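Local atomic coordinates of anthranilate-CoA ligase (Stigmatella aurantiaca, PDB entry 4WV3), a protein that belongs to the AMP-binding (ANL) superfamily of enzymes, pairing a large N-terminal part with a smaller C-terminal domain. Residues K26-P32 against G235-L240; D69-V74 against A216-F220; W73-F78 against L228-W232. All blocks are in the same frame, centred on the assembly; numbering follows the deposited sequence.

Contact 1: K26-P32 against G235-L240; sequences KTALFTP and GASCVL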
# COMPACT_ATOMS: atom_id res chain seq x y z
N LYS A 26 -24.53 -9.86 9.76
CA LYS A 26 -23.98 -9.81 8.41
C LYS A 26 -22.52 -10.25 8.43
O LYS A 26 -21.75 -9.80 9.28
CB LYS A 26 -24.09 -8.40 7.82
CG LYS A 26 -23.41 -8.28 6.46
CD LYS A 26 -23.52 -6.88 5.88
CE LYS A 26 -22.82 -6.81 4.53
NZ LYS A 26 -22.93 -5.47 3.89
N THR A 27 -22.15 -11.12 7.50
CA THR A 27 -20.77 -11.58 7.40
C THR A 27 -19.84 -10.42 7.06
O THR A 27 -20.00 -9.77 6.02
CB THR A 27 -20.61 -12.69 6.34
OG1 THR A 27 -21.62 -13.69 6.54
CG2 THR A 27 -19.24 -13.33 6.44
N ALA A 28 -18.88 -10.16 7.93
CA ALA A 28 -17.99 -9.02 7.78
C ALA A 28 -16.73 -9.34 6.97
O ALA A 28 -16.36 -8.60 6.06
CB ALA A 28 -17.61 -8.45 9.14
N LEU A 29 -16.08 -10.45 7.30
CA LEU A 29 -14.86 -10.85 6.59
C LEU A 29 -14.95 -12.25 5.99
O LEU A 29 -15.49 -13.17 6.61
CB LEU A 29 -13.63 -10.71 7.50
CG LEU A 29 -13.60 -11.40 8.86
CD1 LEU A 29 -13.09 -12.84 8.75
CD2 LEU A 29 -12.75 -10.61 9.84
N PHE A 30 -14.41 -12.40 4.79
CA PHE A 30 -14.37 -13.69 4.11
C PHE A 30 -12.94 -14.17 3.93
O PHE A 30 -12.12 -13.51 3.28
CB PHE A 30 -15.06 -13.60 2.75
CG PHE A 30 -16.55 -13.43 2.82
CD1 PHE A 30 -17.12 -12.17 2.85
CD2 PHE A 30 -17.38 -14.54 2.85
CE1 PHE A 30 -18.49 -12.02 2.92
CE2 PHE A 30 -18.75 -14.39 2.92
CZ PHE A 30 -19.31 -13.13 2.95
N THR A 31 -12.63 -15.33 4.52
CA THR A 31 -11.33 -15.97 4.33
C THR A 31 -11.56 -17.43 3.94
O THR A 31 -12.61 -17.99 4.25
CB THR A 31 -10.47 -15.91 5.62
OG1 THR A 31 -11.07 -16.70 6.65
CG2 THR A 31 -10.32 -14.47 6.10
N PRO A 32 -10.59 -18.04 3.24
CA PRO A 32 -10.72 -19.45 2.84
C PRO A 32 -10.93 -20.40 4.02
O PRO A 32 -11.51 -21.46 3.85
CB PRO A 32 -9.38 -19.74 2.17
CG PRO A 32 -8.93 -18.42 1.65
CD PRO A 32 -9.38 -17.42 2.67
N GLY A 235 -20.32 -0.42 6.31
CA GLY A 235 -21.04 -1.66 6.53
C GLY A 235 -20.79 -2.72 5.48
O GLY A 235 -21.41 -3.79 5.50
N ALA A 236 -19.89 -2.44 4.55
CA ALA A 236 -19.54 -3.39 3.50
C ALA A 236 -18.67 -4.51 4.06
O ALA A 236 -18.07 -4.38 5.12
CB ALA A 236 -18.83 -2.68 2.36
N SER A 237 -18.60 -5.62 3.32
CA SER A 237 -17.79 -6.76 3.73
C SER A 237 -16.45 -6.75 3.01
O SER A 237 -16.25 -6.01 2.05
CB SER A 237 -18.53 -8.07 3.44
OG SER A 237 -18.84 -8.19 2.07
N CYS A 238 -15.52 -7.58 3.49
CA CYS A 238 -14.18 -7.65 2.89
C CYS A 238 -13.70 -9.09 2.72
O CYS A 238 -14.17 -9.99 3.42
CB CYS A 238 -13.18 -6.85 3.72
SG CYS A 238 -12.90 -7.49 5.39
N VAL A 239 -12.76 -9.28 1.80
CA VAL A 239 -12.20 -10.60 1.53
C VAL A 239 -10.69 -10.60 1.77
O VAL A 239 -9.98 -9.76 1.22
CB VAL A 239 -12.50 -11.05 0.09
CG1 VAL A 239 -11.91 -12.43 -0.18
CG2 VAL A 239 -14.00 -11.04 -0.18
N LEU A 240 -10.22 -11.55 2.57
CA LEU A 240 -8.80 -11.60 2.94
C LEU A 240 -8.09 -12.81 2.33
O LEU A 240 -8.53 -13.95 2.49
CB LEU A 240 -8.65 -11.61 4.46
CG LEU A 240 -9.36 -10.47 5.20
CD1 LEU A 240 -9.16 -10.60 6.70
CD2 LEU A 240 -8.87 -9.12 4.71
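With CG anti to its own N (chi1 175°) and every later torsion extended, Lys26 spans the gap to the facing segment, and its NZ donates to Gly235 O at 2.8 Å. The ammonium lies tilted 29° from the carbonyl plane and also forms a salt bridge with Glu208. Gly235 is the C-prime residue of a Schellman motif closing helix 221-234, with positive phi and with Ala236 N turning back to Pro231 O, so the lysine holds the carbonyl of the residue that ends the helix, just ahead of strand 237-239.

From here the backbones run parallel, their short strand axes 4.7 Å apart. Cys238 N donates to Ala28 O at 2.9 Å; Phe30 then uses both its polar backbone atoms, N to Cys238 O and O to Leu240 N, each bond 2.8 Å long. Leu29 and Cys238 project from one face of the sheet, where Leu29 CB meets Cys238 SG at 3.9 Å and Trp232 of helix 221-234 packs on the sulfur. Phe30 and Val239 occupy the other face, next to Phe258 of helix 248-258. The Phe30 ring has Thr27 CG2 over one face, offset toward the rim, while Ser237 CB and Cys238 O lie in plane at its edge. Ser237 OG has its polar partner in Arg211. One residue further along, Thr31 CG2 meets Leu240 CB at 3.7 Å, the Thr31 hydroxyl being engaged by Arg34 O.

On its far side strand 27-30 pairs antiparallel with strand 35-37, where Ala28 and Leu29 together oppose Met36 in a classic beta bulge. Strand 237-239 is in turn the second strand of a beta-alpha-beta unit formed with strand 211-214 and helix 221-234, and this contact adds an N-terminal strand to that unit within the large mixed sheet.

Contact 2: D69-V74 against A216-F220; sequences DSAEWV and AKLFF. With 3UK (5'-O-[(S)-[(2-aminobenzoyl)oxy](hydroxy)phosphoryl]adenosine), chain C.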
# COMPACT_ATOMS: atom_id res chain seq x y z
N ASP A 69 -2.81 -12.23 6.15
CA ASP A 69 -4.13 -11.63 6.00
C ASP A 69 -5.12 -12.71 6.42
O ASP A 69 -5.24 -13.74 5.77
CB ASP A 69 -4.36 -11.15 4.57
CG ASP A 69 -3.81 -9.76 4.32
OD1 ASP A 69 -2.90 -9.34 5.06
OD2 ASP A 69 -4.30 -9.08 3.39
N SER A 70 -5.82 -12.46 7.53
CA SER A 70 -6.69 -13.47 8.11
C SER A 70 -7.67 -12.85 9.10
O SER A 70 -7.62 -11.65 9.38
CB SER A 70 -5.90 -14.58 8.80
OG SER A 70 -5.03 -14.05 9.79
N ALA A 71 -8.56 -13.68 9.62
CA ALA A 71 -9.51 -13.24 10.63
C ALA A 71 -8.78 -12.85 11.91
O ALA A 71 -9.17 -11.91 12.60
CB ALA A 71 -10.52 -14.35 10.92
N GLU A 72 -7.72 -13.59 12.22
CA GLU A 72 -6.94 -13.34 13.43
C GLU A 72 -6.18 -12.02 13.36
O GLU A 72 -5.91 -11.41 14.39
CB GLU A 72 -5.96 -14.49 13.70
CG GLU A 72 -6.62 -15.79 14.15
CD GLU A 72 -7.25 -16.56 13.00
OE1 GLU A 72 -6.95 -16.23 11.83
OE2 GLU A 72 -8.03 -17.49 13.27
N TRP A 73 -5.84 -11.59 12.16
CA TRP A 73 -5.18 -10.30 11.97
C TRP A 73 -6.13 -9.18 12.36
O TRP A 73 -5.76 -8.27 13.11
CB TRP A 73 -4.74 -10.13 10.51
CG TRP A 73 -3.67 -9.09 10.31
CD1 TRP A 73 -2.34 -9.32 10.10
CD2 TRP A 73 -3.83 -7.67 10.31
NE1 TRP A 73 -1.67 -8.13 9.96
CE2 TRP A 73 -2.56 -7.10 10.09
CE3 TRP A 73 -4.93 -6.81 10.48
CZ2 TRP A 73 -2.35 -5.72 10.03
CZ3 TRP A 73 -4.72 -5.45 10.42
CH2 TRP A 73 -3.44 -4.92 10.20
N VAL A 74 -7.35 -9.25 11.84
CA VAL A 74 -8.34 -8.20 12.07
C VAL A 74 -8.77 -8.10 13.53
O VAL A 74 -8.79 -7.01 14.10
CB VAL A 74 -9.59 -8.42 11.19
CG1 VAL A 74 -10.64 -7.36 11.51
CG2 VAL A 74 -9.22 -8.37 9.72
N ALA A 216 -3.26 -6.27 -1.83
CA ALA A 216 -2.43 -5.57 -0.87
C ALA A 216 -2.72 -6.08 0.54
O ALA A 216 -3.88 -6.25 0.92
CB ALA A 216 -2.66 -4.07 -0.95
N LYS A 217 -1.67 -6.32 1.31
CA LYS A 217 -1.80 -6.89 2.64
C LYS A 217 -2.25 -5.86 3.67
O LYS A 217 -2.29 -4.66 3.39
CB LYS A 217 -0.49 -7.53 3.08
CG LYS A 217 -0.02 -8.66 2.17
CD LYS A 217 -1.06 -9.76 2.09
CE LYS A 217 -0.56 -10.92 1.25
NZ LYS A 217 -1.55 -12.04 1.22
N LEU A 218 -2.59 -6.33 4.86
CA LEU A 218 -3.14 -5.48 5.91
C LEU A 218 -2.08 -4.65 6.65
O LEU A 218 -2.43 -3.73 7.39
CB LEU A 218 -3.97 -6.30 6.89
CG LEU A 218 -5.26 -6.89 6.32
CD1 LEU A 218 -5.89 -7.88 7.28
CD2 LEU A 218 -6.25 -5.78 5.97
N PHE A 219 -0.81 -4.96 6.44
CA PHE A 219 0.25 -4.12 7.00
C PHE A 219 0.53 -2.93 6.09
O PHE A 219 1.13 -1.94 6.50
CB PHE A 219 1.53 -4.92 7.30
CG PHE A 219 2.08 -5.67 6.11
CD1 PHE A 219 2.83 -5.01 5.14
CD2 PHE A 219 1.89 -7.03 5.98
CE1 PHE A 219 3.35 -5.70 4.06
CE2 PHE A 219 2.41 -7.73 4.90
CZ PHE A 219 3.14 -7.06 3.94
N PHE A 220 0.09 -3.05 4.84
CA PHE A 220 0.16 -1.96 3.88
C PHE A 220 -1.13 -1.15 4.00
O PHE A 220 -2.22 -1.68 3.82
CB PHE A 220 0.28 -2.53 2.46
CG PHE A 220 0.64 -1.51 1.41
CD1 PHE A 220 1.10 -0.26 1.77
CD2 PHE A 220 0.53 -1.82 0.07
CE1 PHE A 220 1.43 0.67 0.81
CE2 PHE A 220 0.86 -0.90 -0.90
CZ PHE A 220 1.31 0.35 -0.53
C10 3UK C . 4.10 6.05 -4.67
C15 3UK C . 2.26 6.18 -6.35
C17 3UK C . 2.06 6.95 -8.57
C21 3UK C . 4.36 7.50 -4.41
C26 3UK C . -0.07 3.93 -0.70
C28 3UK C . -2.21 4.12 -1.82
O01 3UK C . 2.03 3.14 -1.58
C02 3UK C . 1.50 3.83 -0.74
O03 3UK C . 2.22 4.22 0.42
P04 3UK C . 3.79 4.01 0.52
O05 3UK C . 4.28 4.49 1.92
O06 3UK C . 4.59 4.84 -0.60
C07 3UK C . 3.98 6.02 -1.16
C08 3UK C . 4.69 6.33 -2.45
O09 3UK C . 4.32 5.35 -3.45
N11 3UK C . 2.75 5.85 -5.10
C12 3UK C . 1.75 5.30 -4.35
N13 3UK C . 0.61 5.27 -5.11
C14 3UK C . 0.90 5.82 -6.35
N16 3UK C . 2.81 6.74 -7.46
N18 3UK C . 0.77 6.63 -8.64
C19 3UK C . 0.15 6.07 -7.58
N20 3UK C . -1.22 5.73 -7.66
O22 3UK C . 5.68 7.83 -4.83
C23 3UK C . 4.25 7.64 -2.97
O24 3UK C . 5.13 8.68 -2.50
O25 3UK C . 4.12 2.53 0.39
C27 3UK C . -0.79 4.02 -1.87
C29 3UK C . -2.89 4.13 -0.55
C30 3UK C . -2.17 4.05 0.61
C31 3UK C . -0.75 3.95 0.56
N32 3UK C . 0.01 3.86 1.81
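Asp69 takes hold of the loop at Leu218: its OD1 accepts the backbone N of Leu218 at 3.0 Å with an N-H...O angle of 158°, using the syn lone pair on the side of OD2. OD2 of Asp69 lies 3.4 Å from Lys217 CA. The lysine chain, bent at chi2, lays CD beside the carboxylate, but NZ of Lys217 stays 4.6 Å from OD2 of Asp69, beyond a salt bridge, and bonds to Gly243 O instead. Its charge may still favour the carboxylate form of Asp69.

The Leu218 side chain slides in against Trp73. Leu218 CB stands almost exactly over the six-membered ring, 3.4 Å from the centroid and 4° off the normal, a clear CH-pi contact, while CD1 of Leu218 extends across the same indole to CE3 at 3.5 Å. The indole comes under the leucine because CG of Trp73 lies roughly opposite its backbone N (chi1 -160°). Val74 CG2 adds a looser touch on Leu218 CD1, 4.2 Å away.

Further out, Leu218 O is hydrogen-bonded by Thr224 OG1, and Phe220 N bonds to Lys217 O, curling the loop into a turn. Phe220, the N-cap residue of helix 221-234, then presents its ring edge in plane to O01 of 3UK, with CZ of Phe220 3.1 Å from that atom. On the other segment, Ser70 is the N-cap residue of helix 71-83, and the ring of Phe77, one turn after Trp73, meets the indole at a small angle between planes.

The contact thus lies where strand 211-214 of the mixed sheet hands over to helix 221-234, against the start of helix 71-83, which follows strand 62-66 of the parallel sheet; Leu29 of strand 27-30 packs on Ala71 and Val74, and Leu228 of helix 221-234 packs on Leu218.

Contact 3: W73-F78 against L228-W232; sequences WVTSFF and LIFPW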
# COMPACT_ATOMS: atom_id res chain seq x y z
N TRP A 73 -5.84 -11.59 12.16
CA TRP A 73 -5.18 -10.30 11.97
C TRP A 73 -6.13 -9.18 12.36
O TRP A 73 -5.76 -8.27 13.11
CB TRP A 73 -4.74 -10.13 10.51
CG TRP A 73 -3.67 -9.09 10.31
CD1 TRP A 73 -2.34 -9.32 10.10
CD2 TRP A 73 -3.83 -7.67 10.31
NE1 TRP A 73 -1.67 -8.13 9.96
CE2 TRP A 73 -2.56 -7.10 10.09
CE3 TRP A 73 -4.93 -6.81 10.48
CZ2 TRP A 73 -2.35 -5.72 10.03
CZ3 TRP A 73 -4.72 -5.45 10.42
CH2 TRP A 73 -3.44 -4.92 10.20
N VAL A 74 -7.35 -9.25 11.84
CA VAL A 74 -8.34 -8.20 12.07
C VAL A 74 -8.77 -8.10 13.53
O VAL A 74 -8.79 -7.01 14.10
CB VAL A 74 -9.59 -8.42 11.19
CG1 VAL A 74 -10.64 -7.36 11.51
CG2 VAL A 74 -9.22 -8.37 9.72
N THR A 75 -9.10 -9.24 14.13
CA THR A 75 -9.55 -9.26 15.52
C THR A 75 -8.45 -8.80 16.48
O THR A 75 -8.73 -8.16 17.49
CB THR A 75 -10.06 -10.65 15.94
OG1 THR A 75 -9.05 -11.63 15.69
CG2 THR A 75 -11.32 -11.01 15.17
N SER A 76 -7.20 -9.12 16.14
CA SER A 76 -6.07 -8.65 16.93
C SER A 76 -5.94 -7.14 16.81
O SER A 76 -5.74 -6.44 17.80
CB SER A 76 -4.77 -9.33 16.48
OG SER A 76 -4.81 -10.72 16.73
N PHE A 77 -6.07 -6.64 15.58
CA PHE A 77 -5.94 -5.21 15.30
C PHE A 77 -6.94 -4.38 16.10
O PHE A 77 -6.57 -3.44 16.79
CB PHE A 77 -6.10 -4.94 13.81
CG PHE A 77 -5.95 -3.49 13.43
CD1 PHE A 77 -4.70 -2.94 13.22
CD2 PHE A 77 -7.07 -2.68 13.30
CE1 PHE A 77 -4.56 -1.61 12.88
CE2 PHE A 77 -6.93 -1.35 12.96
CZ PHE A 77 -5.68 -0.81 12.75
N PHE A 78 -8.22 -4.74 16.00
CA PHE A 78 -9.26 -4.00 16.70
C PHE A 78 -9.26 -4.27 18.20
O PHE A 78 -9.76 -3.47 18.98
CB PHE A 78 -10.64 -4.28 16.09
CG PHE A 78 -10.90 -3.51 14.83
CD1 PHE A 78 -11.23 -2.16 14.89
CD2 PHE A 78 -10.81 -4.12 13.59
CE1 PHE A 78 -11.48 -1.44 13.74
CE2 PHE A 78 -11.05 -3.40 12.43
CZ PHE A 78 -11.39 -2.06 12.51
N LEU A 228 -10.54 -3.06 4.65
CA LEU A 228 -10.95 -3.25 6.03
C LEU A 228 -11.60 -2.00 6.63
O LEU A 228 -12.80 -1.99 6.90
CB LEU A 228 -9.76 -3.67 6.89
CG LEU A 228 -10.03 -4.73 7.97
CD1 LEU A 228 -8.85 -4.86 8.91
CD2 LEU A 228 -11.30 -4.39 8.74
N ILE A 229 -10.80 -0.96 6.82
CA ILE A 229 -11.28 0.27 7.44
C ILE A 229 -12.37 0.95 6.62
O ILE A 229 -13.41 1.34 7.15
CB ILE A 229 -10.12 1.26 7.67
CG1 ILE A 229 -9.00 0.59 8.48
CG2 ILE A 229 -10.62 2.51 8.38
CD1 ILE A 229 -9.46 0.06 9.82
N PHE A 230 -12.13 1.08 5.32
CA PHE A 230 -13.08 1.76 4.44
C PHE A 230 -14.41 1.00 4.25
O PHE A 230 -15.47 1.60 4.40
CB PHE A 230 -12.45 2.10 3.07
CG PHE A 230 -11.23 2.99 3.15
CD1 PHE A 230 -10.84 3.57 4.35
CD2 PHE A 230 -10.48 3.25 2.02
CE1 PHE A 230 -9.72 4.38 4.41
CE2 PHE A 230 -9.37 4.07 2.07
CZ PHE A 230 -8.98 4.63 3.27
N PRO A 231 -14.36 -0.31 3.93
CA PRO A 231 -15.64 -1.00 3.75
C PRO A 231 -16.45 -1.14 5.03
O PRO A 231 -17.68 -1.03 4.99
CB PRO A 231 -15.23 -2.38 3.22
CG PRO A 231 -13.84 -2.57 3.71
CD PRO A 231 -13.22 -1.20 3.65
N TRP A 232 -15.78 -1.39 6.16
CA TRP A 232 -16.48 -1.56 7.43
C TRP A 232 -17.06 -0.24 7.94
O TRP A 232 -17.98 -0.22 8.75
CB TRP A 232 -15.57 -2.19 8.48
CG TRP A 232 -15.38 -3.67 8.29
CD1 TRP A 232 -15.71 -4.40 7.19
CD2 TRP A 232 -14.83 -4.59 9.24
NE1 TRP A 232 -15.40 -5.72 7.39
CE2 TRP A 232 -14.86 -5.87 8.64
CE3 TRP A 232 -14.33 -4.46 10.54
CZ2 TRP A 232 -14.39 -7.00 9.29
CZ3 TRP A 232 -13.86 -5.60 11.18
CH2 TRP A 232 -13.90 -6.85 10.56
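The segments of helices 71-83 and 221-234 that meet here cross almost at right angles (-84°) with their short axes 13.3 Å apart, so Val74 and Leu228, whose CA atoms are nearest, join through side chains alone. Val74 and Leu228 meet tip to tip, Val74 CG2 lying 3.6 Å from Leu228 CD1. The other branch of the valine, CG1, turns to the benzo end of Trp232 and reaches CH2 at 3.4 Å.

Leu228 touches two aromatic rings in different ways. Its CD2 lies over one face of the Trp232 indole, offset toward the rim, and at the same time abuts the Phe78 ring in plane at its edge, 3.8 Å from CE2. Phe78 and the six-membered ring of Trp232 are near parallel, their planes 20° apart, but they are slid so far past each other, with centroids separated by 5.8 Å, that they hardly overlap; they meet where Phe78 CE2 approaches Trp232 CZ3. Trp232 keeps its CG anti to the carbonyl carbon (chi1 -77°), which swings the indole back toward helix 71-83, and its NE1 makes a weak hydrogen bond to Ala28 O. Beyond the leucine, Ile229 CD1 sits 3.9 Å from Phe78 CZ and more loosely, at 4.3 Å, from Phe77 CE2.

Tyr192 of helix 191-204 borders the side of Phe77 and Ile229, while Ile15 and Leu16 of helix 14-17 pack on Phe78. Helix 221-234 is kinked at Leu228, whose N has no bond to the turn before, and at Pro231, which has no N-H to give.

Every group that meets across the helices is hydrocarbon or aromatic carbon and all are buried, which implies that shape fit and exclusion of water, with little directional bonding, hold the two helices together.

The three contacts form one continuous patch: the centres of contacts 2 and 3 are about 8 Å apart, those of 1 and 3 about 10 Å, and those of 1 and 2 about 12 Å. Trp73 and Val74 are common to contacts 2 and 3, and Val74 CG2 also touches Leu240 CD1 of contact 1 at 3.8 Å. Leu218 CD2 and Leu228 CD1, 4.0 Å apart, continue the apolar packing from contact 2 into contact 3. Contact 2 reaches the bound 3UK directly through Phe220, whereas the Ile229 side chain of contact 3 stays about 11 Å from it. Helix 221-234 thus starts at the ligand pocket and ends beside the strand pair of contact 1.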